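Local coordinates for glycosyl hydrolases family 2, sugar binding domain protein (Bacteroides uniformis str. 3978 T3 ii, PDB 6D1P) that probably hydrolyses beta-glucuronides as a family 2 glycoside hydrolase of a human gut bacterium, at residues A[449-454]-A[473-478]; A[619-624]-A[693-698]. One frame throughout, in Å; residues are numbered along the deposited sequence.

Contact 1: A[449-454]-A[473-478]; sequences ELHDLA and DIVDVY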
ATOM      1  N   GLU A 449      15.417  21.584  30.316  1.00 26.55           N
ATOM      2  CA  GLU A 449      16.451  21.933  29.347  1.00 28.83           C
ATOM      3  C   GLU A 449      15.859  22.687  28.159  1.00 28.83           C
ATOM      4  O   GLU A 449      16.444  23.665  27.675  1.00 29.52           O
ATOM      5  CB  GLU A 449      17.178  20.672  28.863  1.00 28.51           C
ATOM      6  CG  GLU A 449      18.190  20.947  27.743  1.00 30.11           C
ATOM      7  CD  GLU A 449      18.842  19.692  27.141  1.00 31.62           C
ATOM      8  OE1 GLU A 449      18.767  18.589  27.732  1.00 27.30           O
ATOM      9  OE2 GLU A 449      19.456  19.827  26.063  1.00 31.08           O
ATOM     10  N   LEU A 450      14.704  22.224  27.665  1.00 25.73           N
ATOM     11  CA  LEU A 450      14.064  22.868  26.521  1.00 33.00           C
ATOM     12  C   LEU A 450      13.586  24.268  26.880  1.00 26.28           C
ATOM     13  O   LEU A 450      13.768  25.201  26.098  1.00 24.66           O
ATOM     14  CB  LEU A 450      12.897  22.016  25.999  1.00 27.17           C
ATOM     15  CG  LEU A 450      13.267  20.736  25.228  1.00 28.26           C
ATOM     16  CD1 LEU A 450      12.006  19.933  24.832  1.00 27.07           C
ATOM     17  CD2 LEU A 450      14.101  21.046  23.986  1.00 24.82           C
ATOM     18  N   HIS A 451      13.005  24.442  28.067  1.00 26.40           N
ATOM     19  CA  HIS A 451      12.603  25.788  28.476  1.00 30.02           C
ATOM     20  C   HIS A 451      13.795  26.742  28.500  1.00 31.54           C
ATOM     21  O   HIS A 451      13.704  27.873  28.004  1.00 28.89           O
ATOM     22  CB  HIS A 451      11.919  25.753  29.840  1.00 26.47           C
ATOM     23  CG  HIS A 451      11.731  27.108  30.446  1.00 35.94           C
ATOM     24  ND1 HIS A 451      10.652  27.913  30.153  1.00 31.03           N
ATOM     25  CD2 HIS A 451      12.501  27.807  31.315  1.00 29.59           C
ATOM     26  CE1 HIS A 451      10.761  29.043  30.827  1.00 36.01           C
ATOM     27  NE2 HIS A 451      11.869  28.999  31.543  1.00 31.39           N
ATOM     28  N   ASP A 452      14.928  26.293  29.052  1.00 30.00           N
ATOM     29  CA  ASP A 452      16.112  27.143  29.107  1.00 30.11           C
ATOM     30  C   ASP A 452      16.648  27.424  27.713  1.00 30.82           C
ATOM     31  O   ASP A 452      17.143  28.527  27.440  1.00 31.94           O
ATOM     32  CB  ASP A 452      17.195  26.492  29.965  1.00 32.52           C
ATOM     33  CG  ASP A 452      16.811  26.402  31.410  1.00 31.20           C
ATOM     34  OD1 ASP A 452      16.041  27.256  31.856  1.00 35.95           O
ATOM     35  OD2 ASP A 452      17.266  25.475  32.108  1.00 35.98           O
ATOM     36  N   LEU A 453      16.571  26.433  26.823  1.00 27.39           N
ATOM     37  CA  LEU A 453      17.050  26.626  25.459  1.00 31.94           C
ATOM     38  C   LEU A 453      16.234  27.696  24.747  1.00 31.02           C
ATOM     39  O   LEU A 453      16.794  28.568  24.075  1.00 32.14           O
ATOM     40  CB  LEU A 453      17.006  25.298  24.688  1.00 27.10           C
ATOM     41  CG  LEU A 453      17.429  25.272  23.216  1.00 26.49           C
ATOM     42  CD1 LEU A 453      18.786  25.899  23.067  1.00 31.55           C
ATOM     43  CD2 LEU A 453      17.451  23.833  22.631  1.00 22.69           C
ATOM     44  N   ALA A 454      14.905  27.649  24.893  1.00 29.68           N
ATOM     45  CA  ALA A 454      14.046  28.652  24.276  1.00 30.30           C
ATOM     46  C   ALA A 454      14.319  30.040  24.852  1.00 33.06           C
ATOM     47  O   ALA A 454      14.510  31.011  24.111  1.00 31.31           O
ATOM     48  CB  ALA A 454      12.580  28.268  24.468  1.00 29.08           C
ATOM     49  N   ASP A 473       5.202  23.843  36.382  1.00 28.47           N
ATOM     50  CA  ASP A 473       5.937  24.937  37.020  1.00 31.71           C
ATOM     51  C   ASP A 473       7.139  25.399  36.208  1.00 34.48           C
ATOM     52  O   ASP A 473       7.727  26.434  36.548  1.00 27.83           O
ATOM     53  CB  ASP A 473       6.432  24.507  38.407  1.00 30.22           C
ATOM     54  CG  ASP A 473       7.268  23.216  38.353  1.00 34.65           C
ATOM     55  OD1 ASP A 473       6.721  22.171  37.913  1.00 35.73           O
ATOM     56  OD2 ASP A 473       8.472  23.240  38.716  1.00 36.09           O
ATOM     57  N   ILE A 474       7.525  24.655  35.167  1.00 30.00           N
ATOM     58  CA  ILE A 474       8.786  24.925  34.483  1.00 28.32           C
ATOM     59  C   ILE A 474       8.642  26.078  33.504  1.00 26.55           C
ATOM     60  O   ILE A 474       9.512  26.951  33.437  1.00 32.61           O
ATOM     61  CB  ILE A 474       9.294  23.650  33.783  1.00 30.02           C
ATOM     62  CG1 ILE A 474       9.913  22.680  34.782  1.00 32.67           C
ATOM     63  CG2 ILE A 474      10.331  23.994  32.712  1.00 31.37           C
ATOM     64  CD1 ILE A 474      10.093  21.263  34.214  1.00 24.73           C
ATOM     65  N   VAL A 475       7.556  26.108  32.735  1.00 25.55           N
ATOM     66  CA  VAL A 475       7.391  27.066  31.639  1.00 28.30           C
ATOM     67  C   VAL A 475       6.800  28.384  32.118  1.00 29.33           C
ATOM     68  O   VAL A 475       6.387  28.519  33.280  1.00 25.04           O
ATOM     69  CB  VAL A 475       6.485  26.492  30.541  1.00 27.02           C
ATOM     70  CG1 VAL A 475       7.081  25.235  29.964  1.00 26.39           C
ATOM     71  CG2 VAL A 475       5.099  26.221  31.125  1.00 24.71           C
ATOM     72  N   ASP A 476       6.717  29.361  31.214  1.00 27.75           N
ATOM     73  CA  ASP A 476       6.092  30.623  31.592  1.00 24.73           C
ATOM     74  C   ASP A 476       4.571  30.498  31.666  1.00 29.29           C
ATOM     75  O   ASP A 476       3.961  30.926  32.648  1.00 28.65           O
ATOM     76  CB  ASP A 476       6.514  31.717  30.625  1.00 26.62           C
ATOM     77  CG  ASP A 476       8.011  31.878  30.577  1.00 32.44           C
ATOM     78  OD1 ASP A 476       8.608  32.103  31.658  1.00 38.86           O
ATOM     79  OD2 ASP A 476       8.591  31.769  29.473  1.00 29.50           O
ATOM     80  N   VAL A 477       3.939  29.887  30.658  1.00 30.76           N
ATOM     81  CA  VAL A 477       2.486  29.818  30.581  1.00 25.04           C
ATOM     82  C   VAL A 477       2.041  28.363  30.461  1.00 24.67           C
ATOM     83  O   VAL A 477       2.627  27.577  29.711  1.00 23.45           O
ATOM     84  CB  VAL A 477       1.948  30.659  29.406  1.00 25.87           C
ATOM     85  CG1 VAL A 477       0.440  30.605  29.385  1.00 24.20           C
ATOM     86  CG2 VAL A 477       2.426  32.108  29.520  1.00 24.71           C
ATOM     87  N   TYR A 478       0.986  28.010  31.187  1.00 24.19           N
ATOM     88  CA  TYR A 478       0.574  26.624  31.300  1.00 23.12           C
ATOM     89  C   TYR A 478      -0.901  26.462  30.970  1.00 26.01           C
ATOM     90  O   TYR A 478      -1.731  27.288  31.371  1.00 26.95           O
ATOM     91  CB  TYR A 478       0.828  26.071  32.702  1.00 24.16           C
ATOM     92  CG  TYR A 478       0.396  24.640  32.812  1.00 22.32           C
ATOM     93  CD1 TYR A 478       1.152  23.641  32.233  1.00 18.93           C
ATOM     94  CD2 TYR A 478      -0.780  24.289  33.458  1.00 21.48           C
ATOM     95  CE1 TYR A 478       0.765  22.321  32.300  1.00 22.39           C
ATOM     96  CE2 TYR A 478      -1.178  22.963  33.538  1.00 22.08           C
ATOM     97  CZ  TYR A 478      -0.391  21.983  32.944  1.00 22.26           C
ATOM     98  OH  TYR A 478      -0.738  20.652  32.990  1.00 23.74           O
TER
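OD2 of D476 is held by two hydrogen bonds, from the backbone N of T463 and with NE2 of H455, and still reaches the ring of H451, with CE1 3.7 Å from OD2 of D476. The contact belongs to the TIM barrel domain: helix 440-457 meets the loop that joins parallel strands 462-466 and 477-479. H451 carries the helix side. With CG anti to the backbone N (chi1 168°), its imidazole reaches out from the helix, and the carbonyl O of I474 sits over the centre of one face, 3.5 Å above the ring plane. The carboxylate of D476 lies at the ring edge, its plane turned 63° from the imidazole. ND1 of H451 hydrogen-bonds with OG1 of T463, which helps to fix the rotation of the ring. Both oxygens could help to stabilise a positive charge on H451, although the same carboxylate is already bonded to H455, whose ring also meets that of H451. With an alanine in place of H451, OG1 of T463 would probably lose its imidazole mate and a gap would open beneath the I474 carbonyl. Nearer the backbone, the methyl CG2 of I474 lies against CB of H451, 3.7 Å away.

Contact 2: A[619-624]-A[693-698]; sequences SKPMLH and GYDGKL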
ATOM      1  N   SER A 619     -16.790  41.646  14.621  1.00 28.09           N
ATOM      2  CA  SER A 619     -17.330  43.000  14.623  1.00 34.34           C
ATOM      3  C   SER A 619     -18.219  43.280  13.416  1.00 35.72           C
ATOM      4  O   SER A 619     -18.925  44.292  13.404  1.00 38.99           O
ATOM      5  CB  SER A 619     -16.189  44.024  14.695  1.00 33.56           C
ATOM      6  OG  SER A 619     -15.079  43.641  13.895  1.00 46.67           O
ATOM      7  N   LYS A 620     -18.241  42.395  12.426  1.00 35.40           N
ATOM      8  CA  LYS A 620     -18.990  42.641  11.205  1.00 29.69           C
ATOM      9  C   LYS A 620     -20.422  42.142  11.356  1.00 37.77           C
ATOM     10  O   LYS A 620     -20.626  40.955  11.657  1.00 31.57           O
ATOM     11  CB  LYS A 620     -18.337  41.959  10.015  1.00 36.52           C
ATOM     12  CG  LYS A 620     -18.926  42.435   8.712  1.00 41.40           C
ATOM     13  CD  LYS A 620     -18.861  41.431   7.589  1.00 42.48           C
ATOM     14  CE  LYS A 620     -19.395  42.092   6.325  1.00 47.79           C
ATOM     15  NZ  LYS A 620     -19.494  41.143   5.217  1.00 41.70           N
ATOM     16  N   PRO A 621     -21.428  42.993  11.144  1.00 34.83           N
ATOM     17  CA  PRO A 621     -22.812  42.574  11.376  1.00 33.94           C
ATOM     18  C   PRO A 621     -23.164  41.314  10.594  1.00 37.48           C
ATOM     19  O   PRO A 621     -22.832  41.177   9.415  1.00 35.61           O
ATOM     20  CB  PRO A 621     -23.624  43.784  10.910  1.00 38.21           C
ATOM     21  CG  PRO A 621     -22.701  44.941  11.129  1.00 37.83           C
ATOM     22  CD  PRO A 621     -21.322  44.427  10.833  1.00 32.55           C
ATOM     23  N   MET A 622     -23.819  40.382  11.281  1.00 31.12           N
ATOM     24  CA  MET A 622     -24.226  39.119  10.698  1.00 30.07           C
ATOM     25  C   MET A 622     -25.458  38.643  11.443  1.00 27.60           C
ATOM     26  O   MET A 622     -25.790  39.134  12.527  1.00 31.90           O
ATOM     27  CB  MET A 622     -23.109  38.059  10.746  1.00 29.97           C
ATOM     28  CG  MET A 622     -22.514  37.805  12.151  1.00 28.84           C
ATOM     29  SD  MET A 622     -23.570  36.797  13.220  1.00 28.48           S
ATOM     30  CE  MET A 622     -23.445  35.189  12.450  1.00 28.87           C
ATOM     31  N   LEU A 623     -26.118  37.664  10.843  1.00 26.44           N
ATOM     32  CA  LEU A 623     -27.370  37.103  11.318  1.00 30.05           C
ATOM     33  C   LEU A 623     -27.451  35.693  10.746  1.00 34.20           C
ATOM     34  O   LEU A 623     -27.290  35.519   9.535  1.00 35.11           O
ATOM     35  CB  LEU A 623     -28.548  37.963  10.843  1.00 28.72           C
ATOM     36  CG  LEU A 623     -29.985  37.559  11.150  1.00 36.98           C
ATOM     37  CD1 LEU A 623     -30.272  37.713  12.628  1.00 37.14           C
ATOM     38  CD2 LEU A 623     -30.950  38.419  10.334  1.00 42.44           C
ATOM     39  N   HIS A 624     -27.663  34.690  11.603  1.00 32.38           N
ATOM     40  CA  HIS A 624     -27.736  33.299  11.157  1.00 28.48           C
ATOM     41  C   HIS A 624     -28.800  32.587  11.966  1.00 28.80           C
ATOM     42  O   HIS A 624     -28.625  32.362  13.165  1.00 33.68           O
ATOM     43  CB  HIS A 624     -26.395  32.564  11.301  1.00 34.34           C
ATOM     44  CG  HIS A 624     -26.435  31.122  10.851  1.00 30.58           C
ATOM     45  ND1 HIS A 624     -26.044  30.718   9.588  1.00 28.76           N
ATOM     46  CD2 HIS A 624     -26.834  30.000  11.494  1.00 25.95           C
ATOM     47  CE1 HIS A 624     -26.188  29.409   9.479  1.00 27.05           C
ATOM     48  NE2 HIS A 624     -26.670  28.949  10.620  1.00 31.65           N
ATOM     49  N   GLY A 693     -32.207  41.427  11.289  1.00 42.87           N
ATOM     50  CA  GLY A 693     -31.437  42.032  12.349  1.00 42.21           C
ATOM     51  C   GLY A 693     -31.189  43.472  11.970  1.00 44.79           C
ATOM     52  O   GLY A 693     -31.056  43.806  10.786  1.00 45.22           O
ATOM     53  N   TYR A 694     -31.142  44.327  12.978  1.00 39.94           N
ATOM     54  CA  TYR A 694     -30.960  45.749  12.771  1.00 46.14           C
ATOM     55  C   TYR A 694     -29.669  46.153  13.456  1.00 48.60           C
ATOM     56  O   TYR A 694     -29.469  45.845  14.637  1.00 46.30           O
ATOM     57  CB  TYR A 694     -32.154  46.529  13.323  1.00 44.42           C
ATOM     58  CG  TYR A 694     -33.492  45.982  12.859  1.00 47.20           C
ATOM     59  CD1 TYR A 694     -34.097  46.461  11.690  1.00 46.98           C
ATOM     60  CD2 TYR A 694     -34.150  44.981  13.583  1.00 42.50           C
ATOM     61  CE1 TYR A 694     -35.328  45.968  11.258  1.00 44.71           C
ATOM     62  CE2 TYR A 694     -35.379  44.481  13.160  1.00 44.04           C
ATOM     63  CZ  TYR A 694     -35.967  44.979  11.995  1.00 46.56           C
ATOM     64  OH  TYR A 694     -37.192  44.483  11.572  1.00 43.14           O
ATOM     65  N   ASP A 695     -28.776  46.786  12.702  1.00 52.33           N
ATOM     66  CA  ASP A 695     -27.619  47.464  13.277  1.00 56.15           C
ATOM     67  C   ASP A 695     -27.650  48.883  12.718  1.00 52.39           C
ATOM     68  O   ASP A 695     -27.179  49.131  11.602  1.00 54.24           O
ATOM     69  CB  ASP A 695     -26.304  46.750  12.959  1.00 50.44           C
ATOM     70  CG  ASP A 695     -25.102  47.409  13.653  1.00 59.40           C
ATOM     71  OD1 ASP A 695     -25.217  47.739  14.857  1.00 63.25           O
ATOM     72  OD2 ASP A 695     -24.052  47.608  12.998  1.00 57.09           O
ATOM     73  N   GLY A 696     -28.221  49.802  13.493  1.00 54.97           N
ATOM     74  CA  GLY A 696     -28.444  51.147  13.009  1.00 48.58           C
ATOM     75  C   GLY A 696     -29.287  51.105  11.755  1.00 45.38           C
ATOM     76  O   GLY A 696     -30.455  50.710  11.805  1.00 40.96           O
ATOM     77  N   LYS A 697     -28.692  51.468  10.621  1.00 42.17           N
ATOM     78  CA  LYS A 697     -29.396  51.445   9.347  1.00 46.53           C
ATOM     79  C   LYS A 697     -29.155  50.173   8.537  1.00 53.71           C
ATOM     80  O   LYS A 697     -29.836  49.969   7.522  1.00 44.73           O
ATOM     81  CB  LYS A 697     -29.014  52.677   8.525  1.00 49.16           C
ATOM     82  CG  LYS A 697     -29.757  53.935   8.960  1.00 53.15           C
ATOM     83  CD  LYS A 697     -28.980  55.188   8.616  1.00 53.45           C
ATOM     84  CE  LYS A 697     -27.654  55.250   9.362  1.00 59.27           C
ATOM     85  NZ  LYS A 697     -26.550  55.572   8.411  1.00 47.24           N
ATOM     86  N   LEU A 698     -28.242  49.299   8.967  1.00 53.81           N
ATOM     87  CA  LEU A 698     -28.018  48.032   8.274  1.00 50.08           C
ATOM     88  C   LEU A 698     -29.189  47.110   8.589  1.00 46.25           C
ATOM     89  O   LEU A 698     -29.406  46.740   9.747  1.00 50.83           O
ATOM     90  CB  LEU A 698     -26.682  47.411   8.693  1.00 51.85           C
ATOM     91  CG  LEU A 698     -25.502  48.358   8.971  1.00 54.07           C
ATOM     92  CD1 LEU A 698     -24.269  47.606   9.475  1.00 43.72           C
ATOM     93  CD2 LEU A 698     -25.151  49.237   7.764  1.00 46.80           C
TER
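P621 meets two side chains with one corner of its ring: CG lies 3.5 Å from CD1 of L698, an apolar contact, and CG is also 3.5 Å from OD2 of D695, a plain van der Waals touch to a carboxylate oxygen. The contact sits on the beta-sandwich domain of the E-set clan that follows the TIM barrel, where the chain entering strand 623-625 passes the tip of the hairpin made by strands 685-695 and 698-709. Deeper in, L623 projects across to the neighbouring sheet. With CG anti to the backbone N (chi1 177°), the side chain extends toward G693, and CD2 of L623 comes to 3.4 Å from the backbone N of G693; a side chain at G693 would point toward L623, and its first carbon would come close to the other methyl, CD1. V645 and S647, on adjacent strand 641-647, also touch L623. The next shell holds both partners in place. N648 grips the chain around the proline with both ends of its amide, ND2 bonding to the carbonyl O of K620 and OD1 receiving the N-H of M622. On the hairpin, D695 and L698 are brought together by a type II' turn, in which G696 takes a positive phi of 57°, a value that favours glycine. Two backbone bonds close this turn: N of D695 to O of L698 at 3.0 Å, and N of L698 to O of D695 at 2.8 Å.

Along the chain, contact 1 comes first, entirely within the TIM barrel domain. It closes a short loop of 18 residues that runs from helix 440-457 through strand 462-466 and back to strand 477-479, tying a helix of the barrel to the loop between two successive strands. The chain then completes the barrel and its helix 609-617 before contact 2 opens. That second, longer loop spans 68 residues of strands and turns without a helix, and it joins the chain leaving the barrel to the hairpin of the sandwich. The two loops follow one another in series, neither nesting nor crossing; the contact centres are about 44 Å apart.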